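Local coordinates for NADP-dependent glyceraldehyde-3-phosphate dehydrogenase (PDB 3PRL), which probably oxidises glyceraldehyde 3-phosphate to 3-phosphoglycerate with NADP+ as electron acceptor, without phosphorylating it, as a member of the aldehyde dehydrogenase family, at residues D[43-54]-D[215-226]; D[84-95]-D[106-114]. All blocks are in the same frame, centred on the assembly; numbering follows the deposited sequence.

Contact 1 (D[43-54]-D[215-226]); sequences IPALSQEEVNDA and VTGRGSVIGDHL
The imidazole of His-225 has Gln-48 CG over one face, 4.2 Å from the ring centroid and almost along the ring normal, which makes this a CH-pi contact. At its edge lie Val-51 CG1 and the amide of Asn-52. Ring atom NE2 of His-225 donates to Asn-52 OD1 over 2.6 Å with an N-H...O angle of 158°. OD1 lies near the ring plane, whereas the ring nitrogen is tilted 23° from the amide plane. The histidine gets there because its CG is anti to the backbone N (chi1 -176°), swinging the ring toward helix 48-65. Asn-52 OD1 also accepts from His-229, whose ring meets that of His-225 nearly perpendicularly.

Deeper in, Val-51 splits its branches: CG1 sits 3.8 Å from Leu-226 CD2, while CG2 presses on Ile-222 CG2 at 3.4 Å, closer than two methyls normally come. Ala-54 CB rests on Val-215 CG1. At the strand end, two hydrogen bonds join the segments: Thr-216 OG1 donates in the carbonyl plane to Pro-44 O (2.7 Å), and Leu-46 N donates to Thr-216 O (3.0 Å). An N-terminal strand-helix unit thus packs on residues around Gly-219 and Asp-224, NADP+-binding residues that do not themselves meet segment 43-54, in the aldehyde dehydrogenase Rossmann-like domain.

Contact 2 (D[84-95]-D[106-114]); sequences LEERKEIIGELI and AIGEVSRTA
A helix-helix packing joins helix 88-98, with the end of helix 70-86 before it, to helix 103-124, and Val-110 forms its knob, set into a hole lined by Leu-84, Ile-91, Gly-92 and Ile-95. Its two methyls divide the work: CG1 of Val-110 lies 3.6 Å from the carbonyl O of Leu-84, while CG2 meets Ile-91 CG2 at 3.8 Å and also touches Gly-92 N and Ile-95 CD1. With CG1 anti to the backbone N (chi1 -167°), the methyls straddle the junction between the two successive helices.

The segment axes of 88-95 and 106-114 approach to 7.7 Å at 126° between their directions, and the tightest backbone meeting is Gly-92 CA against Ile-107 CA at 3.9 Å. A CB on Gly-92 would point toward the partner helix and collide with Ile-107 CG1, so the missing side chain lets the helices come this near. These helices belong to the aldehyde dehydrogenase fold, where they lie beside helix 192-204 and the loop before helix 167-178. Ile-95 CG2 rests on Ala-106 CB (3.7 Å) and on the carboxylate of Glu-109, whose oxygens are bound by Lys-101 and by the backbone N of Val-166 and Asn-167.

At the outer side, Lys-88 lays its methylenes across Ile-107 and Ser-111: CD is 3.8 Å from Ile-107 CG2. The chain then curls round toward its end, bringing NZ of Lys-88 onto the syn lone pair of Glu-89 OE2 at 2.7 Å, a salt bridge. Were Lys-88 an alanine, the Glu-89 carboxylate would probably be left without this mate and the aliphatic cover over Ile-107 CG2 and Ser-111 OG thinned. Farther along, Glu-85 CB only loosely approaches Ala-114 CB, while its carboxylate pairs with Arg-118.

Both segments of contact 2 fall in the sequence between the two segments of contact 1, and helix 48-65 of the one is followed directly by helix 70-86 of the other. In space the two remain separate: their centres are 27 Å apart and their nearest atoms about 9 Å, without touching. They relate to different parts of the NADP+ site, which is not occupied in this chain. Contact 1 holds two of its residues and places Val-215 about 4 Å, side chain to side chain, from Lys-186. Contact 2 stands farther back: the side chain of Glu-109 is about 8 Å from that of Ser-160, and the side chain of Ile-95 about 9 Å from that of Phe-162.

Contact 1 (D[43-54]-D[215-226])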
loop_
_atom_site.group_PDB
_atom_site.type_symbol
_atom_site.label_atom_id
_atom_site.label_comp_id
_atom_site.label_asym_id
_atom_site.label_seq_id
_atom_site.Cartn_x
_atom_site.Cartn_y
_atom_site.Cartn_z
ATOM N N ILE D 43 -9.275 -34.546 28.931
ATOM C CA ILE D 43 -8.017 -34.015 28.402
ATOM C C ILE D 43 -6.906 -34.241 29.424
ATOM O O ILE D 43 -7.187 -34.357 30.622
ATOM C CB ILE D 43 -8.112 -32.512 28.026
ATOM C CG1 ILE D 43 -8.418 -31.658 29.263
ATOM C CG2 ILE D 43 -9.134 -32.309 26.912
ATOM C CD1 ILE D 43 -8.237 -30.188 29.047
ATOM N N PRO D 44 -5.642 -34.321 28.962
ATOM C CA PRO D 44 -4.550 -34.487 29.921
ATOM C C PRO D 44 -4.271 -33.183 30.669
ATOM O O PRO D 44 -4.235 -32.109 30.055
ATOM C CB PRO D 44 -3.354 -34.855 29.033
ATOM C CG PRO D 44 -3.927 -35.139 27.659
ATOM C CD PRO D 44 -5.152 -34.308 27.574
ATOM N N ALA D 45 -4.097 -33.274 31.985
ATOM C CA ALA D 45 -3.642 -32.139 32.787
ATOM C C ALA D 45 -2.120 -32.161 32.844
ATOM O O ALA D 45 -1.532 -33.035 33.475
ATOM C CB ALA D 45 -4.239 -32.194 34.185
ATOM N N LEU D 46 -1.491 -31.199 32.171
ATOM C CA LEU D 46 -0.036 -31.212 31.972
ATOM C C LEU D 46 0.722 -30.539 33.102
ATOM O O LEU D 46 0.161 -29.724 33.846
ATOM C CB LEU D 46 0.359 -30.569 30.630
ATOM C CG LEU D 46 0.188 -31.362 29.323
ATOM C CD1 LEU D 46 0.758 -30.575 28.132
ATOM C CD2 LEU D 46 0.836 -32.752 29.397
ATOM N N SER D 47 2.000 -30.904 33.206
ATOM C CA SER D 47 2.918 -30.417 34.243
ATOM C C SER D 47 3.804 -29.270 33.732
ATOM O O SER D 47 3.770 -28.934 32.548
ATOM C CB SER D 47 3.797 -31.572 34.754
ATOM O OG SER D 47 4.596 -32.126 33.712
ATOM N N GLN D 48 4.600 -28.691 34.631
ATOM C CA GLN D 48 5.510 -27.592 34.280
ATOM C C GLN D 48 6.576 -28.001 33.255
ATOM O O GLN D 48 6.946 -27.196 32.391
ATOM C CB GLN D 48 6.146 -26.974 35.534
ATOM C CG GLN D 48 5.254 -25.921 36.215
ATOM C CD GLN D 48 5.823 -25.386 37.521
ATOM O OE1 GLN D 48 6.087 -26.144 38.467
ATOM N NE2 GLN D 48 6.003 -24.072 37.587
ATOM N N GLU D 49 7.036 -29.252 33.337
ATOM C CA GLU D 49 8.055 -29.774 32.415
ATOM C C GLU D 49 7.482 -29.983 31.023
ATOM O O GLU D 49 7.951 -29.383 30.064
ATOM C CB GLU D 49 8.657 -31.094 32.915
ATOM C CG GLU D 49 9.497 -30.972 34.158
ATOM C CD GLU D 49 8.710 -30.399 35.316
ATOM O OE1 GLU D 49 7.824 -31.104 35.857
ATOM O OE2 GLU D 49 8.978 -29.228 35.666
ATOM N N GLU D 50 6.458 -30.831 30.922
ATOM C CA GLU D 50 5.812 -31.099 29.639
ATOM C C GLU D 50 5.424 -29.808 28.890
ATOM O O GLU D 50 5.331 -29.817 27.660
ATOM C CB GLU D 50 4.625 -32.041 29.822
ATOM C CG GLU D 50 5.046 -33.367 30.439
ATOM C CD GLU D 50 3.892 -34.259 30.798
ATOM O OE1 GLU D 50 2.992 -33.817 31.548
ATOM O OE2 GLU D 50 3.905 -35.417 30.341
ATOM N N VAL D 51 5.239 -28.714 29.643
ATOM C CA VAL D 51 4.961 -27.370 29.106
ATOM C C VAL D 51 6.215 -26.674 28.541
ATOM O O VAL D 51 6.151 -26.047 27.481
ATOM C CB VAL D 51 4.258 -26.457 30.156
ATOM C CG1 VAL D 51 4.359 -24.991 29.778
ATOM C CG2 VAL D 51 2.801 -26.839 30.312
ATOM N N ASN D 52 7.337 -26.775 29.260
ATOM C CA ASN D 52 8.643 -26.354 28.749
ATOM C C ASN D 52 9.000 -27.177 27.520
ATOM O O ASN D 52 9.412 -26.642 26.507
ATOM C CB ASN D 52 9.736 -26.518 29.813
ATOM C CG ASN D 52 9.383 -25.851 31.131
ATOM O OD1 ASN D 52 8.802 -24.771 31.150
ATOM N ND2 ASN D 52 9.734 -26.498 32.246
ATOM N N ASP D 53 8.801 -28.485 27.610
ATOM C CA ASP D 53 9.103 -29.382 26.503
ATOM C C ASP D 53 8.405 -28.991 25.216
ATOM O O ASP D 53 9.010 -29.029 24.154
ATOM C CB ASP D 53 8.803 -30.831 26.877
ATOM C CG ASP D 53 9.963 -31.491 27.618
ATOM O OD1 ASP D 53 10.940 -30.786 27.950
ATOM O OD2 ASP D 53 9.898 -32.717 27.857
ATOM N N ALA D 54 7.142 -28.603 25.324
ATOM C CA ALA D 54 6.379 -28.101 24.190
ATOM C C ALA D 54 6.968 -26.797 23.660
ATOM O O ALA D 54 7.090 -26.622 22.451
ATOM C CB ALA D 54 4.930 -27.900 24.579
ATOM N N VAL D 215 -1.072 -27.531 24.467
ATOM C CA VAL D 215 -0.862 -27.617 25.899
ATOM C C VAL D 215 -2.211 -27.568 26.573
ATOM O O VAL D 215 -2.976 -26.650 26.359
ATOM C CB VAL D 215 0.107 -26.528 26.443
ATOM C CG1 VAL D 215 1.546 -26.833 25.994
ATOM C CG2 VAL D 215 -0.318 -25.110 26.009
ATOM N N THR D 216 -2.515 -28.597 27.359
ATOM C CA THR D 216 -3.722 -28.607 28.153
ATOM C C THR D 216 -3.364 -28.822 29.616
ATOM O O THR D 216 -2.354 -29.441 29.945
ATOM C CB THR D 216 -4.740 -29.678 27.680
ATOM O OG1 THR D 216 -4.110 -30.963 27.656
ATOM C CG2 THR D 216 -5.282 -29.339 26.288
ATOM N N GLY D 217 -4.202 -28.303 30.492
ATOM C CA GLY D 217 -3.918 -28.346 31.903
ATOM C C GLY D 217 -4.900 -27.459 32.607
ATOM O O GLY D 217 -5.552 -26.618 31.982
ATOM N N ARG D 218 -4.994 -27.653 33.916
ATOM C CA ARG D 218 -5.974 -26.968 34.745
ATOM C C ARG D 218 -6.148 -25.481 34.375
ATOM O O ARG D 218 -7.172 -25.096 33.800
ATOM C CB ARG D 218 -5.629 -27.183 36.224
ATOM C CG ARG D 218 -5.345 -28.660 36.556
ATOM C CD ARG D 218 -6.058 -29.108 37.826
ATOM N NE ARG D 218 -7.497 -28.838 37.769
ATOM C CZ ARG D 218 -8.451 -29.766 37.775
ATOM N NH1 ARG D 218 -9.726 -29.397 37.715
ATOM N NH2 ARG D 218 -8.143 -31.057 37.857
ATOM N N GLY D 219 -5.138 -24.663 34.661
ATOM C CA GLY D 219 -5.227 -23.234 34.396
ATOM C C GLY D 219 -4.538 -22.425 35.474
ATOM O O GLY D 219 -4.746 -21.214 35.588
ATOM N N SER D 220 -3.737 -23.117 36.282
ATOM C CA SER D 220 -2.805 -22.490 37.213
ATOM C C SER D 220 -1.497 -23.278 37.248
ATOM O O SER D 220 -0.413 -22.702 37.283
ATOM C CB SER D 220 -3.411 -22.369 38.608
ATOM O OG SER D 220 -4.090 -21.136 38.737
ATOM N N VAL D 221 -1.615 -24.602 37.227
ATOM C CA VAL D 221 -0.466 -25.489 37.075
ATOM C C VAL D 221 0.297 -25.130 35.791
ATOM O O VAL D 221 1.487 -25.429 35.654
ATOM C CB VAL D 221 -0.914 -26.965 37.033
ATOM C CG1 VAL D 221 0.226 -27.885 37.451
ATOM C CG2 VAL D 221 -2.117 -27.179 37.936
ATOM N N ILE D 222 -0.400 -24.463 34.865
ATOM C CA ILE D 222 0.165 -24.052 33.577
ATOM C C ILE D 222 -0.042 -22.568 33.258
ATOM O O ILE D 222 0.777 -21.969 32.566
ATOM C CB ILE D 222 -0.352 -24.936 32.392
ATOM C CG1 ILE D 222 -1.888 -25.003 32.346
ATOM C CG2 ILE D 222 0.228 -26.343 32.492
ATOM C CD1 ILE D 222 -2.550 -24.064 31.376
ATOM N N GLY D 223 -1.127 -21.992 33.770
ATOM C CA GLY D 223 -1.507 -20.606 33.483
ATOM C C GLY D 223 -0.358 -19.611 33.479
ATOM O O GLY D 223 0.144 -19.238 32.416
ATOM N N ASP D 224 0.061 -19.193 34.671
ATOM C CA ASP D 224 1.131 -18.205 34.839
ATOM C C ASP D 224 2.458 -18.592 34.169
ATOM O O ASP D 224 3.063 -17.768 33.473
ATOM C CB ASP D 224 1.368 -17.920 36.326
ATOM C CG ASP D 224 0.150 -17.318 37.021
ATOM O OD1 ASP D 224 -0.583 -16.494 36.418
ATOM O OD2 ASP D 224 -0.062 -17.669 38.196
ATOM N N HIS D 225 2.888 -19.840 34.381
ATOM C CA HIS D 225 4.139 -20.396 33.832
ATOM C C HIS D 225 4.282 -20.196 32.315
ATOM O O HIS D 225 5.381 -19.926 31.825
ATOM C CB HIS D 225 4.233 -21.888 34.178
ATOM C CG HIS D 225 5.508 -22.550 33.744
ATOM N ND1 HIS D 225 6.683 -22.464 34.468
ATOM C CD2 HIS D 225 5.786 -23.334 32.673
ATOM C CE1 HIS D 225 7.628 -23.158 33.858
ATOM N NE2 HIS D 225 7.110 -23.698 32.768
ATOM N N LEU D 226 3.175 -20.341 31.585
ATOM C CA LEU D 226 3.166 -20.097 30.149
ATOM C C LEU D 226 3.399 -18.624 29.852
ATOM O O LEU D 226 4.326 -18.272 29.135
ATOM C CB LEU D 226 1.843 -20.534 29.529
ATOM C CG LEU D 226 1.569 -22.019 29.308
ATOM C CD1 LEU D 226 0.073 -22.291 29.396
ATOM C CD2 LEU D 226 2.114 -22.464 27.966
#

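Contact 2 (D[84-95]-D[106-114])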
loop_
_atom_site.group_PDB
_atom_site.type_symbol
_atom_site.label_atom_id
_atom_site.label_comp_id
_atom_site.label_asym_id
_atom_site.label_seq_id
_atom_site.Cartn_x
_atom_site.Cartn_y
_atom_site.Cartn_z
ATOM N N LEU D 84 -10.947 -29.704 7.547
ATOM C CA LEU D 84 -11.956 -29.224 8.503
ATOM C C LEU D 84 -13.354 -29.229 7.861
ATOM O O LEU D 84 -14.297 -29.792 8.405
ATOM C CB LEU D 84 -11.594 -27.843 9.090
ATOM C CG LEU D 84 -10.330 -27.694 9.963
ATOM C CD1 LEU D 84 -9.978 -26.221 10.263
ATOM C CD2 LEU D 84 -10.391 -28.468 11.257
ATOM N N GLU D 85 -13.460 -28.628 6.684
ATOM C CA GLU D 85 -14.696 -28.592 5.901
ATOM C C GLU D 85 -15.276 -29.993 5.694
ATOM O O GLU D 85 -16.472 -30.220 5.899
ATOM C CB GLU D 85 -14.372 -27.954 4.561
ATOM C CG GLU D 85 -15.499 -27.796 3.586
ATOM C CD GLU D 85 -15.066 -26.880 2.464
ATOM O OE1 GLU D 85 -14.689 -27.397 1.388
ATOM O OE2 GLU D 85 -15.044 -25.651 2.680
ATOM N N GLU D 86 -14.407 -30.914 5.281
ATOM C CA GLU D 86 -14.704 -32.337 5.197
ATOM C C GLU D 86 -15.298 -32.892 6.499
ATOM O O GLU D 86 -16.218 -33.715 6.462
ATOM C CB GLU D 86 -13.425 -33.099 4.816
ATOM C CG GLU D 86 -13.578 -34.604 4.694
ATOM C CD GLU D 86 -12.328 -35.292 4.160
ATOM O OE1 GLU D 86 -11.741 -34.801 3.168
ATOM O OE2 GLU D 86 -11.944 -36.337 4.735
ATOM N N ARG D 87 -14.773 -32.449 7.640
ATOM C CA ARG D 87 -15.244 -32.932 8.946
ATOM C C ARG D 87 -16.234 -31.964 9.609
ATOM O O ARG D 87 -16.338 -31.903 10.843
ATOM C CB ARG D 87 -14.055 -33.251 9.867
ATOM C CG ARG D 87 -13.173 -34.368 9.317
ATOM C CD ARG D 87 -11.791 -34.426 9.946
ATOM N NE ARG D 87 -10.919 -35.358 9.222
ATOM C CZ ARG D 87 -9.671 -35.656 9.567
ATOM N NH1 ARG D 87 -9.116 -35.111 10.639
ATOM N NH2 ARG D 87 -8.976 -36.515 8.836
ATOM N N LYS D 88 -16.954 -31.218 8.769
ATOM C CA LYS D 88 -18.040 -30.329 9.193
ATOM C C LYS D 88 -18.842 -30.931 10.342
ATOM O O LYS D 88 -18.976 -30.334 11.411
ATOM C CB LYS D 88 -19.012 -30.093 8.023
ATOM C CG LYS D 88 -18.922 -28.749 7.339
ATOM C CD LYS D 88 -20.208 -28.406 6.550
ATOM C CE LYS D 88 -20.374 -29.213 5.264
ATOM N NZ LYS D 88 -20.970 -30.577 5.494
ATOM N N GLU D 89 -19.351 -32.132 10.086
ATOM C CA GLU D 89 -20.384 -32.763 10.888
ATOM C C GLU D 89 -19.838 -33.368 12.168
ATOM O O GLU D 89 -20.492 -33.320 13.205
ATOM C CB GLU D 89 -21.097 -33.842 10.059
ATOM C CG GLU D 89 -22.217 -33.317 9.156
ATOM C CD GLU D 89 -21.724 -32.492 7.971
ATOM O OE1 GLU D 89 -20.800 -32.938 7.256
ATOM O OE2 GLU D 89 -22.275 -31.393 7.741
ATOM N N ILE D 90 -18.647 -33.950 12.080
ATOM C CA ILE D 90 -17.994 -34.586 13.220
ATOM C C ILE D 90 -17.550 -33.516 14.216
ATOM O O ILE D 90 -17.915 -33.548 15.383
ATOM C CB ILE D 90 -16.771 -35.422 12.765
ATOM C CG1 ILE D 90 -17.224 -36.582 11.857
ATOM C CG2 ILE D 90 -15.947 -35.894 13.989
ATOM C CD1 ILE D 90 -16.120 -37.225 11.023
ATOM N N ILE D 91 -16.765 -32.561 13.733
ATOM C CA ILE D 91 -16.257 -31.486 14.573
ATOM C C ILE D 91 -17.435 -30.656 15.082
ATOM O O ILE D 91 -17.586 -30.473 16.290
ATOM C CB ILE D 91 -15.196 -30.650 13.808
ATOM C CG1 ILE D 91 -14.071 -31.565 13.328
ATOM C CG2 ILE D 91 -14.618 -29.536 14.678
ATOM C CD1 ILE D 91 -12.957 -30.848 12.612
ATOM N N GLY D 92 -18.282 -30.195 14.162
ATOM C CA GLY D 92 -19.485 -29.434 14.513
ATOM C C GLY D 92 -20.275 -30.042 15.665
ATOM O O GLY D 92 -20.598 -29.343 16.617
ATOM N N GLU D 93 -20.562 -31.344 15.590
ATOM C CA GLU D 93 -21.282 -32.049 16.665
ATOM C C GLU D 93 -20.584 -31.963 18.022
ATOM O O GLU D 93 -21.246 -31.826 19.056
ATOM C CB GLU D 93 -21.602 -33.517 16.299
ATOM C CG GLU D 93 -20.400 -34.468 16.031
ATOM C CD GLU D 93 -19.740 -35.059 17.292
ATOM O OE1 GLU D 93 -18.681 -35.719 17.163
ATOM O OE2 GLU D 93 -20.267 -34.870 18.408
ATOM N N LEU D 94 -19.251 -32.056 18.017
ATOM C CA LEU D 94 -18.468 -31.972 19.249
ATOM C C LEU D 94 -18.646 -30.590 19.860
ATOM O O LEU D 94 -18.922 -30.453 21.052
ATOM C CB LEU D 94 -16.986 -32.273 18.995
ATOM C CG LEU D 94 -16.125 -32.683 20.190
ATOM C CD1 LEU D 94 -16.478 -34.066 20.698
ATOM C CD2 LEU D 94 -14.661 -32.654 19.812
ATOM N N ILE D 95 -18.517 -29.564 19.030
ATOM C CA ILE D 95 -18.779 -28.197 19.482
ATOM C C ILE D 95 -20.172 -28.030 20.123
ATOM O O ILE D 95 -20.267 -27.538 21.246
ATOM C CB ILE D 95 -18.570 -27.148 18.374
ATOM C CG1 ILE D 95 -17.135 -27.208 17.841
ATOM C CG2 ILE D 95 -18.899 -25.760 18.922
ATOM C CD1 ILE D 95 -16.913 -26.404 16.548
ATOM N N ALA D 106 -22.903 -24.454 15.301
ATOM C CA ALA D 106 -21.634 -25.122 15.646
ATOM C C ALA D 106 -20.929 -25.704 14.428
ATOM O O ALA D 106 -19.695 -25.621 14.314
ATOM C CB ALA D 106 -21.853 -26.189 16.682
ATOM N N ILE D 107 -21.711 -26.282 13.516
ATOM C CA ILE D 107 -21.179 -26.725 12.223
ATOM C C ILE D 107 -20.752 -25.512 11.427
ATOM O O ILE D 107 -19.761 -25.571 10.726
ATOM C CB ILE D 107 -22.216 -27.512 11.377
ATOM C CG1 ILE D 107 -22.792 -28.680 12.165
ATOM C CG2 ILE D 107 -21.581 -28.000 10.072
ATOM C CD1 ILE D 107 -24.204 -29.060 11.728
ATOM N N GLY D 108 -21.519 -24.425 11.549
ATOM C CA GLY D 108 -21.262 -23.151 10.884
ATOM C C GLY D 108 -19.929 -22.567 11.320
ATOM O O GLY D 108 -19.232 -21.936 10.524
ATOM N N GLU D 109 -19.579 -22.805 12.583
ATOM C CA GLU D 109 -18.303 -22.389 13.136
ATOM C C GLU D 109 -17.137 -23.056 12.424
ATOM O O GLU D 109 -16.151 -22.390 12.119
ATOM C CB GLU D 109 -18.221 -22.685 14.635
ATOM C CG GLU D 109 -16.829 -22.413 15.207
ATOM C CD GLU D 109 -16.766 -22.424 16.716
ATOM O OE1 GLU D 109 -17.790 -22.724 17.377
ATOM O OE2 GLU D 109 -15.672 -22.136 17.229
ATOM N N VAL D 110 -17.254 -24.361 12.175
ATOM C CA VAL D 110 -16.243 -25.104 11.415
ATOM C C VAL D 110 -16.147 -24.609 9.950
ATOM O O VAL D 110 -15.041 -24.450 9.436
ATOM C CB VAL D 110 -16.475 -26.650 11.442
ATOM C CG1 VAL D 110 -15.246 -27.394 10.931
ATOM C CG2 VAL D 110 -16.854 -27.142 12.847
ATOM N N SER D 111 -17.290 -24.372 9.297
ATOM C CA SER D 111 -17.310 -23.870 7.901
ATOM C C SER D 111 -16.573 -22.553 7.807
ATOM O O SER D 111 -15.691 -22.381 6.959
ATOM C CB SER D 111 -18.730 -23.642 7.382
ATOM O OG SER D 111 -19.497 -24.817 7.419
ATOM N N ARG D 112 -16.939 -21.631 8.693
ATOM C CA ARG D 112 -16.372 -20.292 8.678
ATOM C C ARG D 112 -14.879 -20.362 8.986
ATOM O O ARG D 112 -14.107 -19.595 8.425
ATOM C CB ARG D 112 -17.109 -19.357 9.653
ATOM C CG ARG D 112 -16.641 -17.891 9.605
ATOM C CD ARG D 112 -17.597 -16.933 10.342
ATOM N NE ARG D 112 -16.883 -15.791 10.914
ATOM C CZ ARG D 112 -17.423 -14.875 11.726
ATOM N NH1 ARG D 112 -18.704 -14.948 12.078
ATOM N NH2 ARG D 112 -16.671 -13.880 12.198
ATOM N N THR D 113 -14.496 -21.291 9.871
ATOM C CA THR D 113 -13.098 -21.470 10.266
ATOM C C THR D 113 -12.203 -21.755 9.053
ATOM O O THR D 113 -11.168 -21.099 8.880
ATOM C CB THR D 113 -12.932 -22.565 11.381
ATOM O OG1 THR D 113 -13.392 -22.062 12.640
ATOM C CG2 THR D 113 -11.487 -22.999 11.542
ATOM N N ALA D 114 -12.611 -22.719 8.219
ATOM C CA ALA D 114 -11.872 -23.061 6.991
ATOM C C ALA D 114 -11.825 -21.890 6.028
ATOM O O ALA D 114 -10.837 -21.688 5.322
ATOM C CB ALA D 114 -12.465 -24.303 6.301
#